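Side-chain contacts in squalene synthase HpnC (Alicyclobacillus acidocaldarius subsp. acidocaldarius, PDB 4HD1), which probably joins two prenyl diphosphates on the route to squalene, as a transferase of the squalene/phytoene synthase family: residues Ser232-Pro235 / Pro236-Arg240; Phe35-Arg38 / His39-Pro42; Gly148-Asp152 / Glu153-Leu157. One frame throughout, in Å; residues are numbered along the deposited sequence.

Overall arrangement
From the N terminus, contact 2 comes first and closes the turn that carries the chain from helix 29-32 into helix 41-56. Contact 3 follows, shaping the link between helices 137-146 and 152-172, and contact 1 then leads from helix 207-227 into helix 236-257. Each is local, and the three follow in series without nesting or crossing. Contact 1 touches both of the others: Arg-237 NH1 probably hydrogen-bonds Phe-35 O of contact 2, while Leu-233 O receives Arg-154 NH1 of contact 3. Contacts 2 and 3 stay apart, their nearest atoms about 6 Å from each other. The start of helix 236-257 thus lies between the approaches to helices 41-56 and 152-172.

Contact 1 of 3, residues Ser232-Pro235 / Pro236-Arg240; sequences SLVP and PRLAR
Val-234 reaches over the first turn of helix 236-257 and rests on Leu-238 and Ala-239. Its contact with Ala-239, made between the residue before the N-cap and the fourth residue of the helix, is a hydrophobic staple. With CG1 of Val-234 anti to the carbonyl carbon (chi1 -62°), CG2 falls between the backbone N and the carbonyl carbon. There it sits between Ala-239 and the CB-CG part of Leu-238, with Val-234 CG2 to Ala-239 CB at 3.9 Å. CG1 meets Leu-238 CD2, also 3.9 Å away, and Val-234 CB approaches the same CD2 at 3.8 Å. The valine and leucine side chains cross at a slant. Leu-238 can offer this branch because its CG stands opposite the backbone N (chi1 179°), and beyond Val-234 it packs on Phe-147 and on Val-143 and Leu-144 of helix 137-146. An alanine in place of Leu-238 would probably leave Val-234 CB and CG1 without their partner methyl and open a gap against helix 137-146.

Pro-235, the N-cap residue, has no side-chain acceptor to turn on the helix, and Pro-236 has no N-H to offer. The backbone supplies the link: Ala-239 N donates to Pro-235 O at 2.9 Å, in the carbonyl plane, with an N-H...O angle of 156°.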
loop_
_atom_site.group_PDB
_atom_site.type_symbol
_atom_site.label_atom_id
_atom_site.label_comp_id
_atom_site.label_asym_id
_atom_site.label_seq_id
_atom_site.Cartn_x
_atom_site.Cartn_y
_atom_site.Cartn_z
ATOM N N SER A 232 -13.225 12.013 10.250
ATOM C CA SER A 232 -13.665 13.035 11.205
ATOM C C SER A 232 -12.582 13.445 12.205
ATOM O O SER A 232 -12.841 14.260 13.093
ATOM C CB SER A 232 -14.899 12.557 11.976
ATOM O OG SER A 232 -15.890 12.069 11.095
ATOM N N LEU A 233 -11.382 12.882 12.066
ATOM C CA LEU A 233 -10.347 13.019 13.096
ATOM C C LEU A 233 -9.046 13.636 12.580
ATOM O O LEU A 233 -8.023 13.632 13.284
ATOM C CB LEU A 233 -10.057 11.650 13.732
ATOM C CG LEU A 233 -11.233 10.797 14.232
ATOM C CD1 LEU A 233 -10.735 9.474 14.797
ATOM C CD2 LEU A 233 -12.045 11.542 15.282
ATOM N N VAL A 234 -9.083 14.166 11.357
ATOM C CA VAL A 234 -7.877 14.672 10.694
ATOM C C VAL A 234 -8.139 16.035 10.045
ATOM O O VAL A 234 -9.302 16.406 9.877
ATOM C CB VAL A 234 -7.336 13.660 9.652
ATOM C CG1 VAL A 234 -6.929 12.363 10.334
ATOM C CG2 VAL A 234 -8.362 13.384 8.557
ATOM N N PRO A 235 -7.071 16.787 9.685
ATOM C CA PRO A 235 -7.289 18.048 8.958
ATOM C C PRO A 235 -8.127 17.814 7.687
ATOM O O PRO A 235 -8.013 16.744 7.079
ATOM C CB PRO A 235 -5.867 18.498 8.604
ATOM C CG PRO A 235 -5.004 17.887 9.659
ATOM C CD PRO A 235 -5.638 16.557 9.958
ATOM N N PRO A 236 -8.981 18.789 7.306
ATOM C CA PRO A 236 -9.900 18.602 6.159
ATOM C C PRO A 236 -9.218 18.193 4.835
ATOM O O PRO A 236 -9.793 17.430 4.053
ATOM C CB PRO A 236 -10.608 19.965 6.017
ATOM C CG PRO A 236 -10.204 20.798 7.188
ATOM C CD PRO A 236 -9.239 20.037 8.052
ATOM N N ARG A 237 -8.005 18.682 4.596
ATOM C CA ARG A 237 -7.236 18.269 3.423
ATOM C C ARG A 237 -6.954 16.760 3.430
ATOM O O ARG A 237 -7.175 16.084 2.422
ATOM C CB ARG A 237 -5.936 19.061 3.319
ATOM C CG ARG A 237 -6.123 20.546 3.052
ATOM C CD ARG A 237 -6.018 20.829 1.571
ATOM N NE ARG A 237 -5.289 22.069 1.308
ATOM C CZ ARG A 237 -4.514 22.277 0.247
ATOM N NH1 ARG A 237 -4.342 21.316 -0.655
ATOM N NH2 ARG A 237 -3.898 23.444 0.100
ATOM N N LEU A 238 -6.483 16.229 4.558
ATOM C CA LEU A 238 -6.300 14.781 4.678
ATOM C C LEU A 238 -7.645 14.040 4.636
ATOM O O LEU A 238 -7.741 12.957 4.045
ATOM C CB LEU A 238 -5.495 14.409 5.936
ATOM C CG LEU A 238 -5.252 12.911 6.212
ATOM C CD1 LEU A 238 -4.661 12.187 5.010
ATOM C CD2 LEU A 238 -4.363 12.721 7.430
ATOM N N ALA A 239 -8.681 14.631 5.230
ATOM C CA ALA A 239 -10.002 14.000 5.246
ATOM C C ALA A 239 -10.522 13.749 3.833
ATOM O O ALA A 239 -10.963 12.641 3.524
ATOM C CB ALA A 239 -11.003 14.824 6.064
ATOM N N ARG A 240 -10.444 14.759 2.970
ATOM C CA ARG A 240 -10.898 14.620 1.583
ATOM C C ARG A 240 -10.066 13.606 0.795
ATOM O O ARG A 240 -10.601 12.877 -0.046
ATOM C CB ARG A 240 -10.907 15.971 0.872
ATOM C CG ARG A 240 -11.867 16.987 1.465
ATOM C CD ARG A 240 -12.026 18.210 0.571
ATOM N NE ARG A 240 -12.017 19.440 1.364
ATOM C CZ ARG A 240 -11.014 20.314 1.393
ATOM N NH1 ARG A 240 -9.928 20.126 0.650
ATOM N NH2 ARG A 240 -11.100 21.388 2.161
#

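Contact 2 of 3, residues Phe35-Arg38 / His39-Pro42; sequences FVPR and HLRP
Val-36 meets the start of helix 41-56 through a single branch. Its CG1, opposite the backbone N (chi1 -178°) and close to the carbonyl carbon, lies 3.7 Å from Leu-40 CB and close to the peptide leading into Arg-41. The carbonyl of the same valine faces the arginine side chain, where Arg-41 NE makes a weak hydrogen bond to Val-36 O at 3.2 Å.

Pro-37 is met by side chains at its ring and by two backbone donors at its carbonyl. CG touches Leu-40 CD1 at 3.9 Å, and CB lies 3.8 Å from ND1 of His-39, whose ring passes the proline at a slant. A chi1 of 79° swings that imidazole back toward Pro-37. Pro-37 O accepts from Leu-40 N at 2.8 Å, with the donor well above the carbonyl plane, and from Arg-41 N at 3.0 Å, nearly along the C=O axis.

Arg-38 serves as a platform. Its CA sits under one face of the Arg-41 guanidinium, with Arg-41 NH1 3.5 Å from Arg-38 CA. This flat packing, together with the weak bond at NE, would limit how the guanidinium turns, while Arg-41 NH1 also pairs with a bound sulfate ion outside the two segments. Arg-38 O finds no N-H at Pro-42 and instead faces its CD at 3.2 Å.

The doubly gripped Pro-37 carbonyl defines a type I turn across residues 37-40, followed by an i-to-i+4 bond from Arg-41 N to the same oxygen that leads into helix 41-56, with proline placed where a first helical turn tolerates its missing N-H.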
loop_
_atom_site.group_PDB
_atom_site.type_symbol
_atom_site.label_atom_id
_atom_site.label_comp_id
_atom_site.label_asym_id
_atom_site.label_seq_id
_atom_site.Cartn_x
_atom_site.Cartn_y
_atom_site.Cartn_z
ATOM N N PHE A 35 -4.764 16.651 -2.800
ATOM C CA PHE A 35 -5.209 17.360 -1.614
ATOM C C PHE A 35 -4.078 17.790 -0.707
ATOM O O PHE A 35 -4.301 18.514 0.261
ATOM C CB PHE A 35 -6.129 16.467 -0.801
ATOM C CG PHE A 35 -7.431 16.173 -1.467
ATOM C CD1 PHE A 35 -8.487 17.062 -1.358
ATOM C CD2 PHE A 35 -7.603 15.002 -2.201
ATOM C CE1 PHE A 35 -9.697 16.783 -1.958
ATOM C CE2 PHE A 35 -8.807 14.720 -2.809
ATOM C CZ PHE A 35 -9.855 15.612 -2.683
ATOM N N VAL A 36 -2.871 17.326 -1.005
ATOM C CA VAL A 36 -1.730 17.543 -0.124
ATOM C C VAL A 36 -1.221 18.979 -0.279
ATOM O O VAL A 36 -0.906 19.403 -1.402
ATOM C CB VAL A 36 -0.608 16.503 -0.387
ATOM C CG1 VAL A 36 0.561 16.708 0.569
ATOM C CG2 VAL A 36 -1.159 15.080 -0.268
ATOM N N PRO A 37 -1.140 19.732 0.848
ATOM C CA PRO A 37 -0.643 21.119 0.812
ATOM C C PRO A 37 0.780 21.170 0.280
ATOM O O PRO A 37 1.535 20.210 0.466
ATOM C CB PRO A 37 -0.651 21.564 2.289
ATOM C CG PRO A 37 -1.317 20.479 3.062
ATOM C CD PRO A 37 -1.340 19.237 2.227
ATOM N N ARG A 38 1.150 22.284 -0.352
ATOM C CA ARG A 38 2.481 22.418 -0.946
ATOM C C ARG A 38 3.602 22.111 0.033
ATOM O O ARG A 38 4.595 21.497 -0.350
ATOM C CB ARG A 38 2.699 23.792 -1.585
ATOM C CG ARG A 38 2.272 24.966 -0.728
ATOM C CD ARG A 38 2.976 26.234 -1.185
ATOM N NE ARG A 38 2.006 27.277 -1.505
ATOM C CZ ARG A 38 1.411 27.409 -2.689
ATOM N NH1 ARG A 38 1.687 26.565 -3.682
ATOM N NH2 ARG A 38 0.538 28.390 -2.882
ATOM N N HIS A 39 3.454 22.518 1.289
ATOM C CA HIS A 39 4.531 22.302 2.251
ATOM C C HIS A 39 4.645 20.868 2.694
ATOM O O HIS A 39 5.621 20.504 3.347
ATOM C CB HIS A 39 4.422 23.245 3.447
ATOM C CG HIS A 39 3.402 22.825 4.465
ATOM N ND1 HIS A 39 2.091 23.105 4.333
ATOM C CD2 HIS A 39 3.540 22.130 5.665
ATOM C CE1 HIS A 39 1.422 22.610 5.394
ATOM N NE2 HIS A 39 2.311 22.012 6.206
ATOM N N LEU A 40 3.661 20.042 2.339
ATOM C CA LEU A 40 3.714 18.613 2.675
ATOM C C LEU A 40 3.997 17.702 1.487
ATOM O O LEU A 40 4.450 16.567 1.685
ATOM C CB LEU A 40 2.444 18.152 3.408
ATOM C CG LEU A 40 2.190 18.730 4.806
ATOM C CD1 LEU A 40 0.868 18.193 5.371
ATOM C CD2 LEU A 40 3.356 18.494 5.774
ATOM N N ARG A 41 3.742 18.176 0.265
ATOM C CA ARG A 41 4.032 17.368 -0.929
ATOM C C ARG A 41 5.453 16.762 -0.982
ATOM O O ARG A 41 5.588 15.599 -1.354
ATOM C CB ARG A 41 3.741 18.139 -2.218
ATOM C CG ARG A 41 2.287 18.121 -2.641
ATOM C CD ARG A 41 2.096 18.798 -3.988
ATOM N NE ARG A 41 1.019 19.773 -3.880
ATOM C CZ ARG A 41 1.163 21.083 -4.044
ATOM N NH1 ARG A 41 2.342 21.596 -4.378
ATOM N NH2 ARG A 41 0.114 21.877 -3.895
ATOM N N PRO A 42 6.506 17.526 -0.599
ATOM C CA PRO A 42 7.858 16.949 -0.658
ATOM C C PRO A 42 7.998 15.654 0.144
ATOM O O PRO A 42 8.749 14.751 -0.255
ATOM C CB PRO A 42 8.734 18.043 -0.035
ATOM C CG PRO A 42 8.008 19.301 -0.341
ATOM C CD PRO A 42 6.554 18.941 -0.175
#

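Contact 3 of 3, residues Gly148-Asp152 / Glu153-Leu157; sequences GCLDD and ERARL
A chi1 of 55° places the Asp-151 carboxylate between its own backbone N and carbonyl carbon, within reach of Arg-154 at both oxygens. Arg-154 bends at chi3 (-76°), which brings its guanidinium back alongside the acid. OD1 of Asp-151 accepts from Arg-154 N at 2.9 Å in an almost straight bond (177°). OD2 takes two donors of the guanidinium edge in a salt bridge, Arg-154 NH2 at 2.7 Å and Arg-154 NE at 2.8 Å, and lies near the guanidinium plane. One face of that group is packed against Cys-149, whose CA sits over its centre, and the third nitrogen, NH1, donates to Leu-233 O. The guanidinium is therefore held along its edge and over a face, which should leave it little freedom to turn.

Ala-155 N begins the helical bonding by donating to Asp-151 O at 2.9 Å. The Ala-155 methyl also meets Leu-150 CD1 at 3.9 Å. Glu-153 and Arg-156, three residues apart on the first turn, pair by a salt bridge, and Arg-156 NH1 reaches Glu-226.

After the Schellman motif at Gly-148 ends the preceding helix, the chain starts helix 152-172 with an aspartate N-cap, reinforced by a hydrophobic staple between Leu-150 and Ala-155.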
loop_
_atom_site.group_PDB
_atom_site.type_symbol
_atom_site.label_atom_id
_atom_site.label_comp_id
_atom_site.label_asym_id
_atom_site.label_seq_id
_atom_site.Cartn_x
_atom_site.Cartn_y
_atom_site.Cartn_z
ATOM N N GLY A 148 0.807 14.905 10.936
ATOM C CA GLY A 148 0.773 15.024 12.402
ATOM C C GLY A 148 -0.420 14.337 13.061
ATOM O O GLY A 148 -0.957 14.825 14.063
ATOM N N CYS A 149 -0.831 13.200 12.506
ATOM C CA CYS A 149 -2.016 12.495 12.986
ATOM C C CYS A 149 -1.751 11.055 13.408
ATOM O O CYS A 149 -2.684 10.258 13.498
ATOM C CB CYS A 149 -3.111 12.514 11.915
ATOM S SG CYS A 149 -3.769 14.161 11.595
ATOM N N LEU A 150 -0.495 10.715 13.678
ATOM C CA LEU A 150 -0.156 9.317 13.958
ATOM C C LEU A 150 -0.174 8.934 15.447
ATOM O O LEU A 150 0.782 9.179 16.188
ATOM C CB LEU A 150 1.165 8.913 13.286
ATOM C CG LEU A 150 1.534 7.423 13.353
ATOM C CD1 LEU A 150 0.438 6.510 12.810
ATOM C CD2 LEU A 150 2.854 7.176 12.631
ATOM N N ASP A 151 -1.287 8.338 15.864
ATOM C CA ASP A 151 -1.415 7.705 17.172
ATOM C C ASP A 151 -2.116 6.372 16.949
ATOM O O ASP A 151 -2.586 6.099 15.835
ATOM C CB ASP A 151 -2.210 8.590 18.135
ATOM C CG ASP A 151 -3.568 8.979 17.584
ATOM O OD1 ASP A 151 -4.404 8.090 17.319
ATOM O OD2 ASP A 151 -3.804 10.185 17.414
ATOM N N ASP A 152 -2.207 5.555 17.999
ATOM C CA ASP A 152 -2.726 4.189 17.875
ATOM C C ASP A 152 -4.175 4.122 17.415
ATOM O O ASP A 152 -4.539 3.235 16.638
ATOM C CB ASP A 152 -2.556 3.418 19.186
ATOM C CG ASP A 152 -1.096 3.191 19.552
ATOM O OD1 ASP A 152 -0.199 3.579 18.772
ATOM O OD2 ASP A 152 -0.842 2.622 20.633
ATOM N N GLU A 153 -4.996 5.057 17.886
ATOM C CA GLU A 153 -6.408 5.052 17.530
ATOM C C GLU A 153 -6.614 5.322 16.033
ATOM O O GLU A 153 -7.302 4.560 15.338
ATOM C CB GLU A 153 -7.194 6.049 18.388
ATOM C CG GLU A 153 -8.694 6.028 18.140
ATOM C CD GLU A 153 -9.349 4.691 18.477
ATOM O OE1 GLU A 153 -8.675 3.790 19.025
ATOM O OE2 GLU A 153 -10.554 4.537 18.191
ATOM N N ARG A 154 -5.998 6.394 15.547
ATOM C CA ARG A 154 -6.127 6.786 14.151
ATOM C C ARG A 154 -5.411 5.827 13.199
ATOM O O ARG A 154 -5.889 5.591 12.087
ATOM C CB ARG A 154 -5.685 8.234 13.960
ATOM C CG ARG A 154 -6.733 9.199 14.483
ATOM C CD ARG A 154 -6.351 10.651 14.278
ATOM N NE ARG A 154 -5.344 11.088 15.236
ATOM C CZ ARG A 154 -5.019 12.358 15.458
ATOM N NH1 ARG A 154 -5.630 13.339 14.798
ATOM N NH2 ARG A 154 -4.080 12.646 16.351
ATOM N N ALA A 155 -4.298 5.249 13.650
ATOM C CA ALA A 155 -3.599 4.210 12.888
ATOM C C ALA A 155 -4.501 2.993 12.678
ATOM O O ALA A 155 -4.567 2.436 11.574
ATOM C CB ALA A 155 -2.302 3.808 13.581
ATOM N N ARG A 156 -5.209 2.605 13.740
ATOM C CA ARG A 156 -6.126 1.469 13.713
ATOM C C ARG A 156 -7.191 1.667 12.633
ATOM O O ARG A 156 -7.455 0.764 11.845
ATOM C CB ARG A 156 -6.757 1.287 15.101
ATOM C CG ARG A 156 -7.547 0.004 15.305
ATOM C CD ARG A 156 -8.199 -0.055 16.685
ATOM N NE ARG A 156 -9.086 1.081 16.973
ATOM C CZ ARG A 156 -10.330 1.220 16.507
ATOM N NH1 ARG A 156 -10.865 0.310 15.700
ATOM N NH2 ARG A 156 -11.045 2.283 16.843
ATOM N N LEU A 157 -7.770 2.861 12.584
ATOM C CA LEU A 157 -8.768 3.209 11.571
ATOM C C LEU A 157 -8.161 3.304 10.164
ATOM O O LEU A 157 -8.781 2.891 9.179
ATOM C CB LEU A 157 -9.446 4.529 11.943
ATOM C CG LEU A 157 -10.173 4.555 13.288
ATOM C CD1 LEU A 157 -10.518 5.985 13.668
ATOM C CD2 LEU A 157 -11.429 3.687 13.250
#